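Local coordinates for probable cell division protein WhiA (Thermotoga maritima, PDB 3HYI), which probably takes part in cell division and chromosome segregation as a DNA-binding protein that joins a degenerate LAGLIDADG endonuclease domain to a helix-turn-helix domain, at residues S30-F35 against I49-H54; F35-G40 against V112-G117; N64-L69 against E97-I102; D177-L182 against E193-V198. All coordinates share one frame; numbering follows the deposited sequence.

Contact 1. Residues S30-F35 against I49-H54; sequences SELLGF and IVFSLH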
# COMPACT_ATOMS: atom_id res chain seq x y z
N SER A 30 -9.21 -21.14 -21.88
CA SER A 30 -9.67 -20.56 -20.62
C SER A 30 -9.12 -19.15 -20.44
O SER A 30 -9.85 -18.24 -20.05
CB SER A 30 -9.27 -21.45 -19.44
OG SER A 30 -9.81 -20.95 -18.22
N GLU A 31 -7.83 -18.96 -20.73
CA GLU A 31 -7.23 -17.62 -20.67
C GLU A 31 -7.82 -16.68 -21.72
O GLU A 31 -8.02 -15.50 -21.44
CB GLU A 31 -5.71 -17.68 -20.82
CG GLU A 31 -5.05 -16.31 -20.74
CD GLU A 31 -3.55 -16.36 -20.78
OE1 GLU A 31 -2.93 -15.28 -20.91
OE2 GLU A 31 -2.98 -17.47 -20.70
N LEU A 32 -8.07 -17.20 -22.92
CA LEU A 32 -8.72 -16.42 -23.97
C LEU A 32 -10.12 -15.98 -23.54
O LEU A 32 -10.51 -14.84 -23.77
CB LEU A 32 -8.81 -17.24 -25.27
CG LEU A 32 -9.39 -16.52 -26.49
CD1 LEU A 32 -8.51 -15.34 -26.91
CD2 LEU A 32 -9.57 -17.50 -27.65
N LEU A 33 -10.86 -16.88 -22.90
CA LEU A 33 -12.18 -16.56 -22.37
C LEU A 33 -12.11 -15.40 -21.38
O LEU A 33 -13.00 -14.56 -21.34
CB LEU A 33 -12.82 -17.79 -21.70
CG LEU A 33 -14.28 -17.64 -21.29
CD1 LEU A 33 -15.19 -17.58 -22.52
CD2 LEU A 33 -14.70 -18.78 -20.37
N GLY A 34 -11.03 -15.36 -20.59
CA GLY A 34 -10.75 -14.24 -19.70
C GLY A 34 -10.64 -12.93 -20.45
O GLY A 34 -11.23 -11.93 -20.04
N PHE A 35 -9.88 -12.94 -21.54
CA PHE A 35 -9.80 -11.80 -22.46
C PHE A 35 -11.17 -11.45 -23.03
O PHE A 35 -11.56 -10.28 -23.05
CB PHE A 35 -8.84 -12.10 -23.62
CG PHE A 35 -7.40 -11.80 -23.34
CD1 PHE A 35 -6.85 -10.57 -23.69
CD2 PHE A 35 -6.57 -12.76 -22.76
CE1 PHE A 35 -5.50 -10.29 -23.44
CE2 PHE A 35 -5.23 -12.49 -22.51
CZ PHE A 35 -4.69 -11.25 -22.85
N ILE A 49 -14.66 -11.42 -33.00
CA ILE A 49 -14.52 -10.90 -31.65
C ILE A 49 -13.68 -9.64 -31.75
O ILE A 49 -12.58 -9.68 -32.31
CB ILE A 49 -13.81 -11.89 -30.70
CG1 ILE A 49 -14.49 -13.26 -30.73
CG2 ILE A 49 -13.80 -11.33 -29.29
CD1 ILE A 49 -13.89 -14.26 -29.76
N VAL A 50 -14.20 -8.54 -31.23
CA VAL A 50 -13.44 -7.30 -31.15
C VAL A 50 -12.91 -7.13 -29.73
O VAL A 50 -13.69 -7.02 -28.78
CB VAL A 50 -14.31 -6.08 -31.52
CG1 VAL A 50 -13.58 -4.79 -31.18
CG2 VAL A 50 -14.68 -6.13 -33.00
N PHE A 51 -11.58 -7.13 -29.59
CA PHE A 51 -10.92 -6.90 -28.31
C PHE A 51 -10.44 -5.45 -28.22
O PHE A 51 -9.79 -4.95 -29.13
CB PHE A 51 -9.72 -7.83 -28.14
CG PHE A 51 -10.08 -9.28 -28.05
CD1 PHE A 51 -10.37 -9.85 -26.82
CD2 PHE A 51 -10.10 -10.08 -29.18
CE1 PHE A 51 -10.70 -11.20 -26.72
CE2 PHE A 51 -10.42 -11.43 -29.09
CZ PHE A 51 -10.72 -11.99 -27.86
N SER A 52 -10.76 -4.79 -27.11
CA SER A 52 -10.29 -3.44 -26.83
C SER A 52 -9.30 -3.51 -25.68
O SER A 52 -9.67 -3.87 -24.56
CB SER A 52 -11.47 -2.54 -26.44
OG SER A 52 -12.49 -2.58 -27.43
N LEU A 53 -8.03 -3.19 -25.95
CA LEU A 53 -6.96 -3.38 -24.97
C LEU A 53 -6.12 -2.12 -24.79
O LEU A 53 -5.66 -1.53 -25.77
CB LEU A 53 -6.06 -4.54 -25.39
CG LEU A 53 -6.71 -5.92 -25.53
CD1 LEU A 53 -5.71 -6.92 -26.08
CD2 LEU A 53 -7.29 -6.41 -24.20
N HIS A 54 -5.90 -1.72 -23.54
CA HIS A 54 -5.06 -0.56 -23.22
C HIS A 54 -3.62 -0.96 -22.91
O HIS A 54 -2.77 -0.09 -22.69
CB HIS A 54 -5.67 0.22 -22.06
CG HIS A 54 -7.01 0.80 -22.37
ND1 HIS A 54 -8.17 0.06 -22.31
CD2 HIS A 54 -7.38 2.05 -22.75
CE1 HIS A 54 -9.19 0.83 -22.64
NE2 HIS A 54 -8.74 2.04 -22.90
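The phenyl ring of F51 reaches out from strand 48-53 and overlaps the last turn of S30-F35, meeting backbone and side chain of F35 together. Its CE1 lies 3.7 Å from F35 CB, an oblique approach, while the carbonyl carbon of F35 sits at the edge of the ring, in its plane. The contact is buried and made by van der Waals packing, without a hydrogen bond between the two segments. L32 CD1 also touches F51 CZ, at 4.1 Å, with the two side chains crossing at about a right angle; the placement of L32 CG anti to the backbone N (chi1 -176°) directs it there. One face of the F51 ring is covered from its own strand by I49 CG2, 3.3 Å above the plane and offset toward the rim. Further along, L53 CD2 comes to the edge of the F35 ring near its plane, 4.2 Å from F35 CD1, and E31 O also lies in plane at that ring's edge. L62 of helix 56-68 packs against both L32 and F51. The segment axes of 30-35 and 49-53 cross at 72°, with F51 and L53 of the strand directed toward the helix. This is the packing of a LAGLIDADG helix on the antiparallel sheet of its own half of the domain, retained here in a degenerate homing endonuclease fold.

Contact 2. Residues F35-G40 against V112-G117; sequences FIKARG and VSFLRG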
# COMPACT_ATOMS: atom_id res chain seq x y z
N PHE A 35 -9.88 -12.94 -21.54
CA PHE A 35 -9.80 -11.80 -22.46
C PHE A 35 -11.17 -11.45 -23.03
O PHE A 35 -11.56 -10.28 -23.05
CB PHE A 35 -8.84 -12.10 -23.62
CG PHE A 35 -7.40 -11.80 -23.34
CD1 PHE A 35 -6.85 -10.57 -23.69
CD2 PHE A 35 -6.57 -12.76 -22.76
CE1 PHE A 35 -5.50 -10.29 -23.44
CE2 PHE A 35 -5.23 -12.49 -22.51
CZ PHE A 35 -4.69 -11.25 -22.85
N ILE A 36 -11.89 -12.47 -23.50
CA ILE A 36 -13.22 -12.29 -24.09
C ILE A 36 -14.22 -11.71 -23.09
O ILE A 36 -14.92 -10.75 -23.40
CB ILE A 36 -13.78 -13.62 -24.65
CG1 ILE A 36 -12.97 -14.08 -25.86
CG2 ILE A 36 -15.25 -13.46 -25.05
CD1 ILE A 36 -13.40 -15.44 -26.40
N LYS A 37 -14.29 -12.30 -21.90
CA LYS A 37 -15.23 -11.84 -20.87
C LYS A 37 -14.94 -10.41 -20.42
O LYS A 37 -15.86 -9.62 -20.22
CB LYS A 37 -15.21 -12.78 -19.66
CG LYS A 37 -15.82 -14.16 -19.89
CD LYS A 37 -17.26 -14.09 -20.37
CE LYS A 37 -17.99 -15.41 -20.15
NZ LYS A 37 -19.27 -15.47 -20.90
N ALA A 38 -13.66 -10.08 -20.27
CA ALA A 38 -13.25 -8.76 -19.79
C ALA A 38 -13.34 -7.67 -20.86
O ALA A 38 -13.89 -6.60 -20.61
CB ALA A 38 -11.84 -8.82 -19.21
N ARG A 39 -12.79 -7.94 -22.04
CA ARG A 39 -12.63 -6.91 -23.07
C ARG A 39 -13.08 -7.30 -24.48
O ARG A 39 -12.82 -6.57 -25.44
CB ARG A 39 -11.17 -6.44 -23.10
CG ARG A 39 -10.74 -5.64 -21.87
CD ARG A 39 -11.54 -4.34 -21.74
NE ARG A 39 -11.06 -3.48 -20.66
CZ ARG A 39 -9.98 -2.70 -20.73
NH1 ARG A 39 -9.23 -2.67 -21.83
NH2 ARG A 39 -9.63 -1.96 -19.69
N GLY A 40 -13.78 -8.42 -24.60
CA GLY A 40 -14.24 -8.90 -25.89
C GLY A 40 -15.67 -8.49 -26.18
O GLY A 40 -16.57 -8.75 -25.38
N VAL A 112 -6.81 -20.42 -13.01
CA VAL A 112 -5.62 -19.58 -12.98
C VAL A 112 -5.38 -18.91 -14.33
O VAL A 112 -5.01 -17.74 -14.40
CB VAL A 112 -4.37 -20.37 -12.55
CG1 VAL A 112 -3.11 -19.59 -12.83
CG2 VAL A 112 -4.47 -20.71 -11.08
N SER A 113 -5.59 -19.67 -15.41
CA SER A 113 -5.45 -19.15 -16.76
C SER A 113 -6.53 -18.11 -17.08
O SER A 113 -6.25 -17.10 -17.71
CB SER A 113 -5.52 -20.29 -17.77
OG SER A 113 -4.40 -21.15 -17.63
N PHE A 114 -7.76 -18.37 -16.63
CA PHE A 114 -8.86 -17.41 -16.75
C PHE A 114 -8.54 -16.12 -16.01
O PHE A 114 -8.77 -15.03 -16.54
CB PHE A 114 -10.15 -18.04 -16.20
CG PHE A 114 -11.37 -17.17 -16.33
CD1 PHE A 114 -11.92 -16.89 -17.57
CD2 PHE A 114 -11.99 -16.66 -15.20
CE1 PHE A 114 -13.05 -16.09 -17.69
CE2 PHE A 114 -13.13 -15.87 -15.30
CZ PHE A 114 -13.66 -15.59 -16.56
N LEU A 115 -8.01 -16.24 -14.80
CA LEU A 115 -7.59 -15.08 -14.01
C LEU A 115 -6.51 -14.26 -14.71
O LEU A 115 -6.56 -13.03 -14.70
CB LEU A 115 -7.06 -15.50 -12.63
CG LEU A 115 -8.07 -15.80 -11.54
CD1 LEU A 115 -7.33 -16.24 -10.28
CD2 LEU A 115 -8.95 -14.60 -11.25
N ARG A 116 -5.54 -14.95 -15.31
CA ARG A 116 -4.47 -14.28 -16.05
C ARG A 116 -5.04 -13.47 -17.21
O ARG A 116 -4.63 -12.33 -17.43
CB ARG A 116 -3.44 -15.31 -16.55
CG ARG A 116 -2.25 -14.68 -17.26
CD ARG A 116 -1.06 -15.63 -17.34
NE ARG A 116 -1.43 -16.90 -17.96
CZ ARG A 116 -1.53 -18.08 -17.34
NH1 ARG A 116 -1.27 -18.22 -16.05
NH2 ARG A 116 -1.88 -19.14 -18.05
N GLY A 117 -5.98 -14.06 -17.95
CA GLY A 117 -6.66 -13.36 -19.03
C GLY A 117 -7.45 -12.16 -18.55
O GLY A 117 -7.38 -11.08 -19.15
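The two helices 25-39 and 108-122, consistent with degenerate LAGLIDADG motifs, meet here, with F35 and G117 at the point of closest backbone approach. Paired helices of this kind form the central seam of homing endonuclease domains. The CA atoms of F35 and G117 are 4.9 Å apart, a closeness possible because G117 carries no side chain and the backbones can nearly touch. The F35 ring lies alongside that bare stretch of helix: F35 CD2 is 3.8 Å from G117 CA, and G117 O stands over one face of the ring, offset toward its rim. The same carbonyl oxygen accepts a hydrogen bond from S121 OG. R116, next to G117, takes no part across the seam; its NE forms a salt bridge with E31 OE2 and its NH1 a hydrogen bond with I185 O. S113 CA lies against one face of this guanidinium. F114, three residues before G117, reaches K37 with its CG anti to the backbone N (chi1 -178°), and its ring also makes an edge-to-face contact with F105. The aliphatic part of K37 meets this ring before the chain bends at chi2 (-57°) and carries the ammonium away: K37 CG lies at the ring's edge, near its plane, 4.0 Å from F114 CE1.

Contact 3. Residues N64-L69 against E97-I102; sequences NLMKYL and ESFMVI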
# COMPACT_ATOMS: atom_id res chain seq x y z
N ASN A 64 -0.22 -14.27 -28.94
CA ASN A 64 0.43 -15.56 -28.67
C ASN A 64 -0.58 -16.69 -28.42
O ASN A 64 -0.32 -17.84 -28.80
CB ASN A 64 1.38 -15.44 -27.48
CG ASN A 64 2.60 -14.56 -27.78
OD1 ASN A 64 2.89 -14.24 -28.93
ND2 ASN A 64 3.31 -14.17 -26.72
N LEU A 65 -1.70 -16.37 -27.79
CA LEU A 65 -2.77 -17.35 -27.58
C LEU A 65 -3.41 -17.78 -28.89
O LEU A 65 -3.62 -18.97 -29.13
CB LEU A 65 -3.86 -16.78 -26.65
CG LEU A 65 -3.75 -17.04 -25.14
CD1 LEU A 65 -2.34 -17.37 -24.71
CD2 LEU A 65 -4.26 -15.82 -24.37
N MET A 66 -3.70 -16.80 -29.74
CA MET A 66 -4.27 -17.07 -31.07
C MET A 66 -3.32 -17.86 -31.97
O MET A 66 -3.75 -18.65 -32.80
CB MET A 66 -4.66 -15.75 -31.75
CG MET A 66 -5.84 -15.04 -31.10
SD MET A 66 -7.35 -16.04 -31.04
CE MET A 66 -7.97 -15.80 -32.70
N LYS A 67 -2.02 -17.63 -31.78
CA LYS A 67 -0.98 -18.36 -32.50
C LYS A 67 -0.91 -19.81 -32.02
O LYS A 67 -0.77 -20.73 -32.83
CB LYS A 67 0.37 -17.67 -32.29
CG LYS A 67 1.59 -18.41 -32.83
CD LYS A 67 2.85 -17.65 -32.45
CE LYS A 67 4.10 -18.51 -32.59
NZ LYS A 67 4.56 -18.61 -33.99
N TYR A 68 -1.01 -20.01 -30.70
CA TYR A 68 -1.06 -21.36 -30.13
C TYR A 68 -2.21 -22.16 -30.73
O TYR A 68 -2.05 -23.34 -31.04
CB TYR A 68 -1.20 -21.30 -28.60
CG TYR A 68 -1.27 -22.66 -27.94
CD1 TYR A 68 -2.45 -23.41 -27.96
CD2 TYR A 68 -0.17 -23.21 -27.29
CE1 TYR A 68 -2.53 -24.66 -27.37
CE2 TYR A 68 -0.24 -24.46 -26.69
CZ TYR A 68 -1.42 -25.18 -26.73
OH TYR A 68 -1.51 -26.42 -26.14
N LEU A 69 -3.36 -21.51 -30.90
CA LEU A 69 -4.57 -22.15 -31.42
C LEU A 69 -4.64 -22.19 -32.96
O LEU A 69 -5.56 -22.79 -33.51
CB LEU A 69 -5.82 -21.43 -30.87
CG LEU A 69 -6.01 -21.50 -29.35
CD1 LEU A 69 -6.99 -20.43 -28.86
CD2 LEU A 69 -6.46 -22.89 -28.91
N GLU A 97 -16.51 -21.49 -32.07
CA GLU A 97 -17.40 -21.98 -31.01
C GLU A 97 -16.64 -22.71 -29.90
O GLU A 97 -17.09 -22.76 -28.76
CB GLU A 97 -18.50 -22.88 -31.59
CG GLU A 97 -19.32 -22.23 -32.70
CD GLU A 97 -20.58 -22.99 -33.05
OE1 GLU A 97 -20.70 -24.18 -32.68
OE2 GLU A 97 -21.46 -22.39 -33.71
N SER A 98 -15.48 -23.26 -30.25
CA SER A 98 -14.57 -23.87 -29.28
C SER A 98 -14.16 -22.91 -28.16
O SER A 98 -13.93 -23.34 -27.03
CB SER A 98 -13.32 -24.39 -29.99
OG SER A 98 -12.62 -23.34 -30.63
N PHE A 99 -14.07 -21.61 -28.47
CA PHE A 99 -13.74 -20.59 -27.47
C PHE A 99 -14.70 -20.59 -26.28
O PHE A 99 -14.28 -20.36 -25.14
CB PHE A 99 -13.77 -19.17 -28.08
CG PHE A 99 -12.72 -18.90 -29.14
CD1 PHE A 99 -12.79 -17.72 -29.87
CD2 PHE A 99 -11.68 -19.79 -29.41
CE1 PHE A 99 -11.85 -17.43 -30.85
CE2 PHE A 99 -10.74 -19.50 -30.39
CZ PHE A 99 -10.82 -18.32 -31.11
N MET A 100 -15.98 -20.84 -26.54
CA MET A 100 -17.03 -20.72 -25.53
C MET A 100 -17.39 -22.04 -24.82
O MET A 100 -18.27 -22.05 -23.96
CB MET A 100 -18.30 -20.14 -26.16
CG MET A 100 -18.12 -18.79 -26.85
SD MET A 100 -17.56 -17.47 -25.74
CE MET A 100 -15.79 -17.62 -25.87
N VAL A 101 -16.71 -23.13 -25.17
CA VAL A 101 -17.04 -24.45 -24.62
C VAL A 101 -16.42 -24.70 -23.24
O VAL A 101 -16.90 -25.56 -22.49
CB VAL A 101 -16.63 -25.58 -25.60
CG1 VAL A 101 -16.98 -26.95 -25.05
CG2 VAL A 101 -17.30 -25.38 -26.95
N ILE A 102 -15.37 -23.96 -22.89
CA ILE A 102 -14.66 -24.17 -21.62
C ILE A 102 -15.43 -23.63 -20.41
O ILE A 102 -16.05 -22.57 -20.47
CB ILE A 102 -13.22 -23.55 -21.65
CG1 ILE A 102 -12.16 -24.64 -21.80
CG2 ILE A 102 -12.92 -22.78 -20.36
CD1 ILE A 102 -12.15 -25.32 -23.15
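A Met-aromatic contact carries much of this join: M66 SD lies 5.2 Å from the centroid of the F99 ring, approaching obliquely at 54° off the ring normal. The far end of the ring does the touching, F99 CZ being 4.1 Å from M66 CE and 4.2 Å from M66 SD. The methionine chain bends at both chi2 and chi3, which brings sulfur and methyl together to the same ring atom, and the two side chains cross at about a right angle. Beside CZ, the neighbouring ring atom F99 CE2 meets L69 CD1 at 4.2 Å, again from an oblique direction. The backbones stay well apart, with the CA atoms of L69 and F99 10.1 Å from each other, and the interval is bridged by F99 from one side and by M66 and L69 from the other. A chi2 of 171° puts the CA of F99 nearly in the plane of its own ring and so sets how the ring is turned toward M66 and L69. In the LAGLIDADG-type fold this joins the C-terminal part of helix 56-68 to the loop that leaves strand 88-94 and leads to helix 108-122, the second LAGLIDADG helix. Around F99 the loop is turn-like: the backbone of E97, S98 and F99 takes up helix-like torsions but does not settle into a helix, and M100 N bonds back to E97 O, three residues earlier, at 3.1 Å. Just before F99, S98 OG pairs with S96 OG. L32 of helix 25-39 packs against the F99 ring, while M100, the next residue, turns to L33 and I36 of that same helix.

Contact 4. Residues D177-L182 against E193-V198; sequences DILVFL and EIDRIV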
# COMPACT_ATOMS: atom_id res chain seq x y z
N ASP A 177 -2.57 -11.42 -0.11
CA ASP A 177 -3.44 -11.99 -1.15
C ASP A 177 -3.01 -11.57 -2.56
O ASP A 177 -3.14 -12.35 -3.50
CB ASP A 177 -4.90 -11.57 -0.92
CG ASP A 177 -5.52 -12.24 0.29
OD1 ASP A 177 -4.90 -13.16 0.87
OD2 ASP A 177 -6.65 -11.85 0.67
N ILE A 178 -2.51 -10.35 -2.69
CA ILE A 178 -2.02 -9.84 -3.97
C ILE A 178 -0.82 -10.64 -4.47
O ILE A 178 -0.75 -10.99 -5.65
CB ILE A 178 -1.64 -8.34 -3.86
CG1 ILE A 178 -2.90 -7.47 -3.81
CG2 ILE A 178 -0.77 -7.91 -5.04
CD1 ILE A 178 -2.63 -6.03 -3.46
N LEU A 179 0.12 -10.94 -3.58
CA LEU A 179 1.29 -11.74 -3.93
C LEU A 179 0.92 -13.17 -4.33
O LEU A 179 1.49 -13.72 -5.28
CB LEU A 179 2.30 -11.77 -2.77
CG LEU A 179 3.05 -10.45 -2.55
CD1 LEU A 179 3.80 -10.47 -1.23
CD2 LEU A 179 4.00 -10.18 -3.71
N VAL A 180 -0.04 -13.76 -3.62
CA VAL A 180 -0.55 -15.09 -3.95
C VAL A 180 -1.18 -15.08 -5.34
O VAL A 180 -0.93 -15.97 -6.15
CB VAL A 180 -1.62 -15.56 -2.93
CG1 VAL A 180 -2.21 -16.90 -3.35
CG2 VAL A 180 -1.04 -15.65 -1.53
N PHE A 181 -2.00 -14.07 -5.59
CA PHE A 181 -2.65 -13.88 -6.88
C PHE A 181 -1.63 -13.76 -8.00
O PHE A 181 -1.71 -14.46 -9.01
CB PHE A 181 -3.52 -12.62 -6.84
CG PHE A 181 -4.30 -12.37 -8.10
CD1 PHE A 181 -5.59 -12.85 -8.24
CD2 PHE A 181 -3.74 -11.65 -9.14
CE1 PHE A 181 -6.31 -12.62 -9.40
CE2 PHE A 181 -4.45 -11.41 -10.31
CZ PHE A 181 -5.74 -11.90 -10.44
N LEU A 182 -0.65 -12.88 -7.80
CA LEU A 182 0.36 -12.62 -8.82
C LEU A 182 1.22 -13.85 -9.11
O LEU A 182 1.50 -14.15 -10.27
CB LEU A 182 1.25 -11.43 -8.42
CG LEU A 182 0.57 -10.06 -8.44
CD1 LEU A 182 1.51 -9.01 -7.89
CD2 LEU A 182 0.11 -9.68 -9.85
N GLU A 193 10.64 -7.69 -5.59
CA GLU A 193 10.62 -6.23 -5.45
C GLU A 193 9.52 -5.78 -4.50
O GLU A 193 9.72 -4.88 -3.69
CB GLU A 193 10.41 -5.57 -6.82
CG GLU A 193 11.51 -5.85 -7.83
CD GLU A 193 11.15 -5.42 -9.23
OE1 GLU A 193 10.48 -4.37 -9.38
OE2 GLU A 193 11.54 -6.12 -10.19
N ILE A 194 8.36 -6.43 -4.61
CA ILE A 194 7.22 -6.12 -3.75
C ILE A 194 7.53 -6.44 -2.28
O ILE A 194 7.14 -5.68 -1.39
CB ILE A 194 5.95 -6.89 -4.20
CG1 ILE A 194 5.46 -6.33 -5.54
CG2 ILE A 194 4.84 -6.78 -3.16
CD1 ILE A 194 4.31 -7.11 -6.15
N ASP A 195 8.23 -7.54 -2.04
CA ASP A 195 8.61 -7.97 -0.68
C ASP A 195 9.64 -7.04 -0.06
O ASP A 195 9.61 -6.77 1.14
CB ASP A 195 9.18 -9.39 -0.70
CG ASP A 195 8.14 -10.44 -1.05
OD1 ASP A 195 6.93 -10.13 -1.01
OD2 ASP A 195 8.54 -11.58 -1.35
N ARG A 196 10.57 -6.57 -0.89
CA ARG A 196 11.60 -5.62 -0.43
C ARG A 196 10.96 -4.29 -0.02
O ARG A 196 11.41 -3.65 0.93
CB ARG A 196 12.65 -5.38 -1.52
N ILE A 197 9.90 -3.90 -0.73
CA ILE A 197 9.11 -2.72 -0.39
C ILE A 197 8.31 -2.93 0.89
O ILE A 197 8.31 -2.08 1.78
CB ILE A 197 8.15 -2.34 -1.54
CG1 ILE A 197 8.92 -1.74 -2.72
CG2 ILE A 197 7.10 -1.34 -1.07
CD1 ILE A 197 8.11 -1.65 -3.99
N VAL A 198 7.62 -4.07 0.97
CA VAL A 198 6.80 -4.41 2.14
C VAL A 198 7.65 -4.57 3.40
O VAL A 198 7.35 -3.99 4.44
CB VAL A 198 6.00 -5.72 1.91
CG1 VAL A 198 5.36 -6.19 3.22
CG2 VAL A 198 4.95 -5.52 0.84
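L179 and I194 form the centre of this helix pair, their branches sliding past each other in opposite directions so that L179 CD2 lies 3.5 Å from I194 CG2. The other arm of the isoleucine reaches along the interface: I194 CD1 is 3.8 Å from L182 CD1 and 3.9 Å from L179 CD2. I194 thus sits against both leucines, which are about one turn apart, with its CG2 branch on the first and its CD1 end near both. This division follows from chi1 of -69°, which sets CG2 anti to the backbone N and CG1 beside it. In the conformer given, the D195 carboxylate lies beside L179; this placement and the close approach of OD1 to the L179 methyl are doubtful, since D195 was deposited in two conformers. No hydrogen bond crosses the interface, and over these segments the axes run antiparallel, at 171°, with a closest approach of 11.7 Å, so that side chains alone make the join. The arrangement is a short antiparallel helical hairpin, made by helices 175-184 and 189-201. Further out, the first helix is tied down near its start, where D177 OD2 takes a hydrogen bond from N158 N and D177 N gives one to S174 OG. Beneath the hairpin lies the second four-stranded antiparallel sheet: M125 of strand 123-125 supports I178, L182 and I194 together, L134 of strand 134-138 backs I178, F181 and L182, and I172 of strand 168-172 packs against I178 and F181.

Contacts 1, 2 and 3 cluster, with centres 6 to 12 Å apart, whereas contact 4 lies 22 Å from contact 2 and 31 Å from contact 3. Contacts 1 and 2 share helix 25-39 and F35, their segments alternate along the chain, and R39 NH1 probably hydrogen-bonds to S52 O and H54 ND1 across them. F99 and M100 of contact 3 pack on L32, L33 and I36 of the same helix. Contact 3 is nested within the loop closed by contact 2; contact 4 follows. Contact 2 joins the two LAGLIDADG-like halves; L115 touches F181, which packs on strands 134-138 and 168-172 of the second sheet, consistent with a two-fold LAGLIDADG arrangement.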